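Local coordinates for N-acylethanolamine-hydrolyzing acid amidase beta-subunit (Caenorhabditis elegans, PDB 6DY3), which hydrolyses N-acylethanolamines such as N-palmitoylethanolamine to fatty acid and ethanolamine, working as the nucleophile-bearing subunit of an N-terminal nucleophile amidase, at the interface of chains B and A. Coordinates in Å, arbitrary orientation; residue numbers count along the deposited sequence, not the author numbering. Chains: chain A, N-acylethanolamine-hydrolyzing acid amidase beta-subunit; chain B, N-acylethanolamine-hydrolyzing acid amidase alpha-subunit.

Contact 1: the interface of chains B and A. Residues chain B 21-22; chain A 37-38, 43-44, 97, 101.
B:Leu21 and B:Asp22 of the alpha-subunit lie against strand 31-38 of the beta-subunit, in the heterodimer interface that autocatalytic cleavage leaves in this N-terminal nucleophile hydrolase of the acid ceramidase family; the contact keeps the alpha-subunit segment following strand 15-20 joined to the catalytic subunit. The backbone N of B:Leu21 donates to A:Val37 O at 2.9 Å. The side chain of A:Arg38 meets that of B:Leu21 at about a right angle, and its CZ comes 3.8 Å from B:Leu21 CB. With CG anti to the backbone N (chi1 180°) and a bend at chi3 of -74°, the arginine folds its guanidinium back over the B:Leu21 backbone, near the carboxylate of B:Asp22. There NH1 forms a long salt bridge to OD1 of B:Asp22 at 3.7 Å, the two flat groups turned 77° apart. An alanine in place of A:Arg38 would probably leave the B:Asp22 carboxylate without this charge partner and uncover one flank of B:Leu21. At the tip of the leucine, CD1 of B:Leu21 lies 3.8 Å from A:Glu101 OE1. That carboxylate oxygen accepts the A:Tyr44 hydroxyl through its anti lone pair, while A:Arg97 NE donates at 3.0 Å to A:Tyr44 OH, which lies in the guanidinium plane.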
# COMPACT_ATOMS: atom_id res chain seq x y z
N LEU B 21 19.33 2.86 -5.41
CA LEU B 21 19.73 1.61 -4.79
C LEU B 21 21.23 1.36 -4.88
O LEU B 21 21.72 0.45 -4.20
CB LEU B 21 18.98 0.44 -5.45
CG LEU B 21 17.46 0.48 -5.34
CD1 LEU B 21 16.85 -0.71 -6.07
CD2 LEU B 21 17.01 0.51 -3.89
N ASP B 22 21.95 2.13 -5.69
CA ASP B 22 23.40 2.01 -5.75
C ASP B 22 24.09 2.71 -4.58
O ASP B 22 25.23 2.37 -4.26
CB ASP B 22 23.93 2.59 -7.06
CG ASP B 22 23.43 1.85 -8.28
OD1 ASP B 22 23.23 0.62 -8.20
OD2 ASP B 22 23.26 2.49 -9.34
N VAL A 37 15.74 3.44 -8.35
CA VAL A 37 16.59 3.38 -9.53
C VAL A 37 17.86 2.60 -9.22
O VAL A 37 18.38 2.64 -8.10
CB VAL A 37 16.93 4.79 -10.05
CG1 VAL A 37 15.66 5.50 -10.51
CG2 VAL A 37 17.62 5.61 -8.97
N ARG A 38 18.35 1.88 -10.23
CA ARG A 38 19.59 1.13 -10.12
C ARG A 38 20.27 1.14 -11.49
O ARG A 38 19.62 0.84 -12.50
CB ARG A 38 19.33 -0.31 -9.65
CG ARG A 38 20.59 -1.16 -9.53
CD ARG A 38 20.27 -2.58 -9.09
NE ARG A 38 19.91 -2.65 -7.68
CZ ARG A 38 20.79 -2.67 -6.67
NH1 ARG A 38 22.09 -2.61 -6.92
NH2 ARG A 38 20.36 -2.74 -5.42
N GLN A 43 13.84 0.58 -11.40
CA GLN A 43 13.49 -0.81 -11.12
C GLN A 43 12.01 -0.95 -10.78
O GLN A 43 11.32 -1.83 -11.31
CB GLN A 43 14.36 -1.35 -9.98
CG GLN A 43 15.84 -1.19 -10.23
CD GLN A 43 16.28 -1.81 -11.53
OE1 GLN A 43 16.16 -3.02 -11.73
NE2 GLN A 43 16.75 -0.98 -12.45
N TYR A 44 11.52 -0.09 -9.90
CA TYR A 44 10.12 -0.09 -9.52
C TYR A 44 9.83 1.24 -8.84
O TYR A 44 10.75 1.93 -8.40
CB TYR A 44 9.77 -1.27 -8.60
CG TYR A 44 10.65 -1.38 -7.37
CD1 TYR A 44 10.28 -0.81 -6.17
CD2 TYR A 44 11.87 -2.04 -7.43
CE1 TYR A 44 11.09 -0.91 -5.06
CE2 TYR A 44 12.69 -2.14 -6.32
CZ TYR A 44 12.29 -1.57 -5.14
OH TYR A 44 13.09 -1.66 -4.03
N ARG A 97 7.78 -4.67 -1.22
CA ARG A 97 8.89 -4.03 -1.92
C ARG A 97 9.85 -5.07 -2.47
O ARG A 97 10.38 -4.92 -3.58
CB ARG A 97 9.62 -3.07 -0.98
CG ARG A 97 10.82 -2.40 -1.60
CD ARG A 97 11.49 -1.46 -0.62
NE ARG A 97 12.81 -1.04 -1.07
CZ ARG A 97 13.64 -0.28 -0.35
NH1 ARG A 97 13.29 0.13 0.86
NH2 ARG A 97 14.83 0.05 -0.84
N GLU A 101 11.04 -5.75 -6.40
CA GLU A 101 12.45 -5.68 -6.77
C GLU A 101 12.95 -6.95 -7.44
O GLU A 101 13.84 -6.87 -8.30
CB GLU A 101 13.30 -5.39 -5.53
CG GLU A 101 14.76 -5.08 -5.83
CD GLU A 101 15.48 -4.47 -4.65
OE1 GLU A 101 15.02 -3.44 -4.12
OE2 GLU A 101 16.52 -5.02 -4.24

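Contact 2: the interface of chains B and A. Residues chain B 29, 74, 77, 81; chain A 36, 52-53, 97.
B:Glu77, on alpha-subunit helix 72-85, reaches across to A:Asn53 and A:Arg97 of the beta-subunit. Its CB lies 3.4 Å from A:Asn53 ND2, and from there the chain runs extended through CG (chi2 -166°) to a carboxylate gripped by both subunits. OE1 accepts from A:Asn53, A:Arg97 and B:Trp29. A:Asn53 ND2 meets B:Glu77 OE1 on the anti side and A:Arg97 NH1 on the syn side, each at 3.0 Å and tilted out of the carboxylate plane. The indole NE1 of B:Trp29, from the same subunit, comes to B:Glu77 OE1 from above that plane at 2.8 Å. OE2 receives A:Arg97 NH2 through its syn lone pair at 2.9 Å, so the guanidinium meets the carboxylate end-on in a two-nitrogen salt bridge that should restrain its rotation and probably favours the charged form. A:Arg97 is itself steadied by NH1 donating to the A:Asn53 carbonyl O at 2.8 Å, and CE2 of A:Phe36 lies over the rim of one guanidinium face. B:Trp29 also packs on A:Asn53, CZ2 standing 3.5 Å from CB, with ring and amide planes perpendicular. The site joins alpha-subunit helix 72-85 to beta-subunit helix 92-102, beside strand 31-38 and the loop carrying A:Asn53.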
# COMPACT_ATOMS: atom_id res chain seq x y z
N TRP B 29 17.52 7.73 2.06
CA TRP B 29 16.35 8.52 2.40
C TRP B 29 16.71 9.88 2.99
O TRP B 29 15.83 10.56 3.52
CB TRP B 29 15.47 7.74 3.39
CG TRP B 29 14.97 6.46 2.82
CD1 TRP B 29 15.49 5.21 3.02
CD2 TRP B 29 13.84 6.29 1.96
NE1 TRP B 29 14.75 4.28 2.33
CE2 TRP B 29 13.74 4.91 1.67
CE3 TRP B 29 12.91 7.17 1.40
CZ2 TRP B 29 12.74 4.40 0.85
CZ3 TRP B 29 11.92 6.65 0.59
CH2 TRP B 29 11.84 5.29 0.32
N ILE B 74 17.78 -3.47 4.65
CA ILE B 74 16.68 -2.71 5.24
C ILE B 74 17.07 -2.20 6.62
O ILE B 74 16.62 -1.12 7.04
CB ILE B 74 15.41 -3.59 5.29
CG1 ILE B 74 14.94 -3.96 3.88
CG2 ILE B 74 14.29 -2.88 6.05
CD1 ILE B 74 14.52 -2.78 3.01
N GLU B 77 18.88 1.07 6.16
CA GLU B 77 17.97 2.14 5.79
C GLU B 77 17.23 2.67 7.01
O GLU B 77 17.15 3.88 7.23
CB GLU B 77 16.97 1.65 4.74
CG GLU B 77 17.57 1.35 3.38
CD GLU B 77 16.51 1.20 2.30
OE1 GLU B 77 15.33 1.52 2.57
OE2 GLU B 77 16.84 0.76 1.18
N ILE B 81 17.41 6.29 8.51
CA ILE B 81 16.22 7.12 8.70
C ILE B 81 16.18 7.66 10.12
O ILE B 81 15.88 8.84 10.34
CB ILE B 81 14.95 6.32 8.35
CG1 ILE B 81 14.87 6.09 6.84
CG2 ILE B 81 13.70 7.06 8.85
CD1 ILE B 81 13.71 5.21 6.41
N PHE A 36 12.55 3.89 -7.52
CA PHE A 36 13.71 3.13 -7.07
C PHE A 36 14.57 2.82 -8.28
O PHE A 36 14.17 2.03 -9.15
CB PHE A 36 13.28 1.85 -6.35
CG PHE A 36 12.58 2.09 -5.04
CD1 PHE A 36 11.21 2.30 -4.99
CD2 PHE A 36 13.29 2.10 -3.85
CE1 PHE A 36 10.56 2.51 -3.79
CE2 PHE A 36 12.64 2.32 -2.64
CZ PHE A 36 11.28 2.53 -2.61
N TYR A 52 8.72 5.80 6.30
CA TYR A 52 8.34 4.47 5.84
C TYR A 52 9.09 4.16 4.55
O TYR A 52 8.90 4.84 3.53
CB TYR A 52 6.84 4.39 5.61
CG TYR A 52 6.01 4.58 6.86
CD1 TYR A 52 5.65 5.85 7.28
CD2 TYR A 52 5.61 3.50 7.62
CE1 TYR A 52 4.90 6.03 8.42
CE2 TYR A 52 4.86 3.67 8.76
CZ TYR A 52 4.51 4.94 9.16
OH TYR A 52 3.77 5.13 10.31
N ASN A 53 9.94 3.13 4.58
CA ASN A 53 10.71 2.74 3.41
C ASN A 53 10.20 1.45 2.77
O ASN A 53 10.84 0.92 1.86
CB ASN A 53 12.20 2.61 3.76
CG ASN A 53 12.46 1.72 4.96
OD1 ASN A 53 11.65 1.67 5.88
ND2 ASN A 53 13.59 1.03 4.95
N ARG A 97 7.78 -4.67 -1.22
CA ARG A 97 8.89 -4.03 -1.92
C ARG A 97 9.85 -5.07 -2.47
O ARG A 97 10.38 -4.92 -3.58
CB ARG A 97 9.62 -3.07 -0.98
CG ARG A 97 10.82 -2.40 -1.60
CD ARG A 97 11.49 -1.46 -0.62
NE ARG A 97 12.81 -1.04 -1.07
CZ ARG A 97 13.64 -0.28 -0.35
NH1 ARG A 97 13.29 0.13 0.86
NH2 ARG A 97 14.83 0.05 -0.84

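Contact 3: the interface of chains B and A. Residues chain B 12-14; chain A 228, 230.
B:Lys13 lies alongside A:Gln228 and A:Thr230, where the extended N-terminal stretch of the alpha-subunit passes the C-terminal end of the beta-subunit. The lysine side chain is extended beyond CG and lies side by side with that of A:Gln228, both pointing the same way. Contact is made by its methylene groups: CG stands 3.5 Å from the backbone O of A:Thr230, and CE 3.3 Å from the backbone O of A:Gln228. Its amine nitrogen NZ ends beyond hydrogen-bonding distance of that backbone oxygen, so the lysine meets the beta-subunit here through its aliphatic length. An alanine here, lacking these methylenes, would probably leave the two backbone carbonyls and the flank of A:Gln228 without their cover. A:Gln228 has its CG between the backbone N and the carbonyl carbon (chi1 58°) and a turn at chi2, which bends the chain beyond CB, while CB faces B:Lys13 NZ at 3.7 Å. A:Thr230 also meets the next alpha-subunit residue, B:Pro14, whose ring crosses the threonine side chain at about a right angle. CD of the proline comes 3.6 Å from CB of A:Thr230, and CG and CD both pack near the CG2 methyl. The contacts seen here are of van der Waals type, and this modest patch probably helps to hold the start of the alpha-subunit, just before strand 15-20, against the C-terminal segment of the catalytic subunit.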
# COMPACT_ATOMS: atom_id res chain seq x y z
N ARG B 12 -2.00 19.15 -6.33
CA ARG B 12 -1.92 18.43 -5.07
C ARG B 12 -1.31 17.05 -5.27
O ARG B 12 -1.78 16.05 -4.72
CB ARG B 12 -3.31 18.32 -4.44
CG ARG B 12 -3.98 19.68 -4.23
CD ARG B 12 -5.23 19.59 -3.36
NE ARG B 12 -4.95 18.96 -2.08
CZ ARG B 12 -4.37 19.58 -1.05
NH1 ARG B 12 -3.99 20.85 -1.16
NH2 ARG B 12 -4.15 18.92 0.08
N LYS B 13 -0.23 16.98 -6.07
CA LYS B 13 0.49 15.74 -6.30
C LYS B 13 1.55 15.55 -5.22
O LYS B 13 2.09 16.52 -4.69
CB LYS B 13 1.18 15.75 -7.66
CG LYS B 13 0.23 15.86 -8.85
CD LYS B 13 0.99 16.06 -10.14
CE LYS B 13 0.04 16.30 -11.31
NZ LYS B 13 0.76 16.66 -12.56
N PRO B 14 1.85 14.30 -4.86
CA PRO B 14 2.93 14.06 -3.90
C PRO B 14 4.29 14.36 -4.50
O PRO B 14 4.53 14.13 -5.68
CB PRO B 14 2.78 12.57 -3.57
CG PRO B 14 2.12 11.98 -4.76
CD PRO B 14 1.19 13.05 -5.28
N GLN A 228 2.73 11.27 -11.95
CA GLN A 228 1.88 12.46 -11.94
C GLN A 228 0.40 12.12 -11.76
O GLN A 228 -0.44 13.03 -11.83
CB GLN A 228 2.06 13.26 -13.24
CG GLN A 228 1.77 12.46 -14.51
CD GLN A 228 0.29 12.36 -14.83
OE1 GLN A 228 -0.38 13.37 -15.05
NE2 GLN A 228 -0.22 11.14 -14.85
N THR A 230 -1.10 10.70 -9.01
CA THR A 230 -1.59 10.67 -7.64
C THR A 230 -2.09 12.04 -7.21
O THR A 230 -1.52 13.07 -7.58
CB THR A 230 -0.50 10.19 -6.68
OG1 THR A 230 -0.02 8.92 -7.13
CG2 THR A 230 -1.05 10.04 -5.28

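Contact 4: the interface of chains B and A. Residues chain B 70, 78, 96; chain A 52-54, 93-94.
The side-chain carbonyl OD1 of B:Asn96, on alpha-subunit helix 89-97, is bound by a water at 2.6 Å that reaches the beta-subunit through the backbone N of A:Gly54 and the hydroxyl of A:Ser93. A second water, 2.8 Å from A:Ser93 N, also bonds the backbone O of B:Asn96, and A:Ser93 OG contacts both waters. In this heterodimer of the acid ceramidase family, the two bridges tie the alpha-subunit helix to the first turn of beta-subunit helix 92-102 and to the loop at A:Gly54. The serine OG sits between its backbone N and carbonyl carbon (chi1 72°), which places it within 3.0 Å of either water. A direct bond from A:Asn53 N to B:Asn96 OD1 is weak. On one flank of the asparagine stands the A:Tyr52 ring, whose CD2 is 4.0 Å from B:Asn96 CG. On the other, CB meets the edge of the A:Phe94 ring in its plane, at 3.9 Å from CE1. A:Phe94 in turn takes B:Phe70 edge-to-face, the planes 73° apart and the centroids separated by 5.2 Å. The opposite face of A:Phe94 carries A:Ser93 OG, offset toward the rim. B:Leu78 packs its CD1 methyl on a face of B:Phe70, while its CD2 reaches A:Asn53 OD1, the two side chains crossing at about a right angle.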
# COMPACT_ATOMS: atom_id res chain seq x y z
N PHE B 70 14.43 -7.91 9.54
CA PHE B 70 14.77 -7.29 8.27
C PHE B 70 16.11 -7.80 7.77
O PHE B 70 16.95 -8.28 8.53
CB PHE B 70 14.85 -5.76 8.41
CG PHE B 70 13.66 -5.14 9.09
CD1 PHE B 70 12.45 -4.97 8.42
CD2 PHE B 70 13.76 -4.72 10.41
CE1 PHE B 70 11.36 -4.40 9.06
CE2 PHE B 70 12.67 -4.15 11.05
CZ PHE B 70 11.47 -3.99 10.38
N LEU B 78 16.68 1.76 7.82
CA LEU B 78 15.96 2.18 9.01
C LEU B 78 16.88 2.92 9.97
O LEU B 78 16.48 3.94 10.56
CB LEU B 78 15.34 0.96 9.70
CG LEU B 78 14.20 0.30 8.93
CD1 LEU B 78 13.87 -1.06 9.53
CD2 LEU B 78 12.95 1.20 8.90
N ASN B 96 6.89 0.88 11.08
CA ASN B 96 7.00 0.21 9.78
C ASN B 96 6.42 -1.20 9.83
O ASN B 96 5.87 -1.68 8.84
CB ASN B 96 8.46 0.18 9.37
CG ASN B 96 8.88 1.42 8.63
OD1 ASN B 96 8.75 1.50 7.41
ND2 ASN B 96 9.38 2.42 9.37
N TYR A 52 8.72 5.80 6.30
CA TYR A 52 8.34 4.47 5.84
C TYR A 52 9.09 4.16 4.55
O TYR A 52 8.90 4.84 3.53
CB TYR A 52 6.84 4.39 5.61
CG TYR A 52 6.01 4.58 6.86
CD1 TYR A 52 5.65 5.85 7.28
CD2 TYR A 52 5.61 3.50 7.62
CE1 TYR A 52 4.90 6.03 8.42
CE2 TYR A 52 4.86 3.67 8.76
CZ TYR A 52 4.51 4.94 9.16
OH TYR A 52 3.77 5.13 10.31
N ASN A 53 9.94 3.13 4.58
CA ASN A 53 10.71 2.74 3.41
C ASN A 53 10.20 1.45 2.77
O ASN A 53 10.84 0.92 1.86
CB ASN A 53 12.20 2.61 3.76
CG ASN A 53 12.46 1.72 4.96
OD1 ASN A 53 11.65 1.67 5.88
ND2 ASN A 53 13.59 1.03 4.95
N GLY A 54 9.04 0.95 3.22
CA GLY A 54 8.34 -0.10 2.51
C GLY A 54 7.40 0.49 1.47
O GLY A 54 7.24 1.70 1.35
N SER A 93 5.11 -4.44 4.45
CA SER A 93 5.51 -3.43 3.47
C SER A 93 6.83 -3.80 2.80
O SER A 93 7.04 -3.47 1.62
CB SER A 93 5.62 -2.05 4.12
OG SER A 93 6.76 -1.98 4.97
N PHE A 94 7.73 -4.46 3.52
CA PHE A 94 9.01 -4.83 2.94
C PHE A 94 8.91 -6.10 2.11
O PHE A 94 9.69 -6.29 1.17
CB PHE A 94 10.05 -4.97 4.05
CG PHE A 94 10.23 -3.72 4.83
CD1 PHE A 94 9.53 -3.52 6.01
CD2 PHE A 94 11.05 -2.70 4.36
CE1 PHE A 94 9.67 -2.34 6.72
CE2 PHE A 94 11.20 -1.52 5.07
CZ PHE A 94 10.51 -1.35 6.25
O HOH W 1 7.08 1.01 5.45
O HOH W 2 5.66 -3.69 7.14

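Contact 2 and contact 4 are nearly continuous, their C-alpha centres about 6 Å apart, and share A:Tyr52 and A:Asn53. Contact 1 lies about 11 Å from contact 2 and shares A:Arg97 with it. Beta-subunit helix 92-102 runs through all three and alpha-subunit helix 72-85 through contacts 2 and 4, so one stretch of interface combines backbone, charged and water-bridged links. Contact 3 is set apart, 20 to 22 Å from the other centres, at the chain ends. The centres of contacts 4 and 1 lie about 17 and 24 Å from A:Cys1, suggesting a mainly structural role in holding the cleaved subunits together.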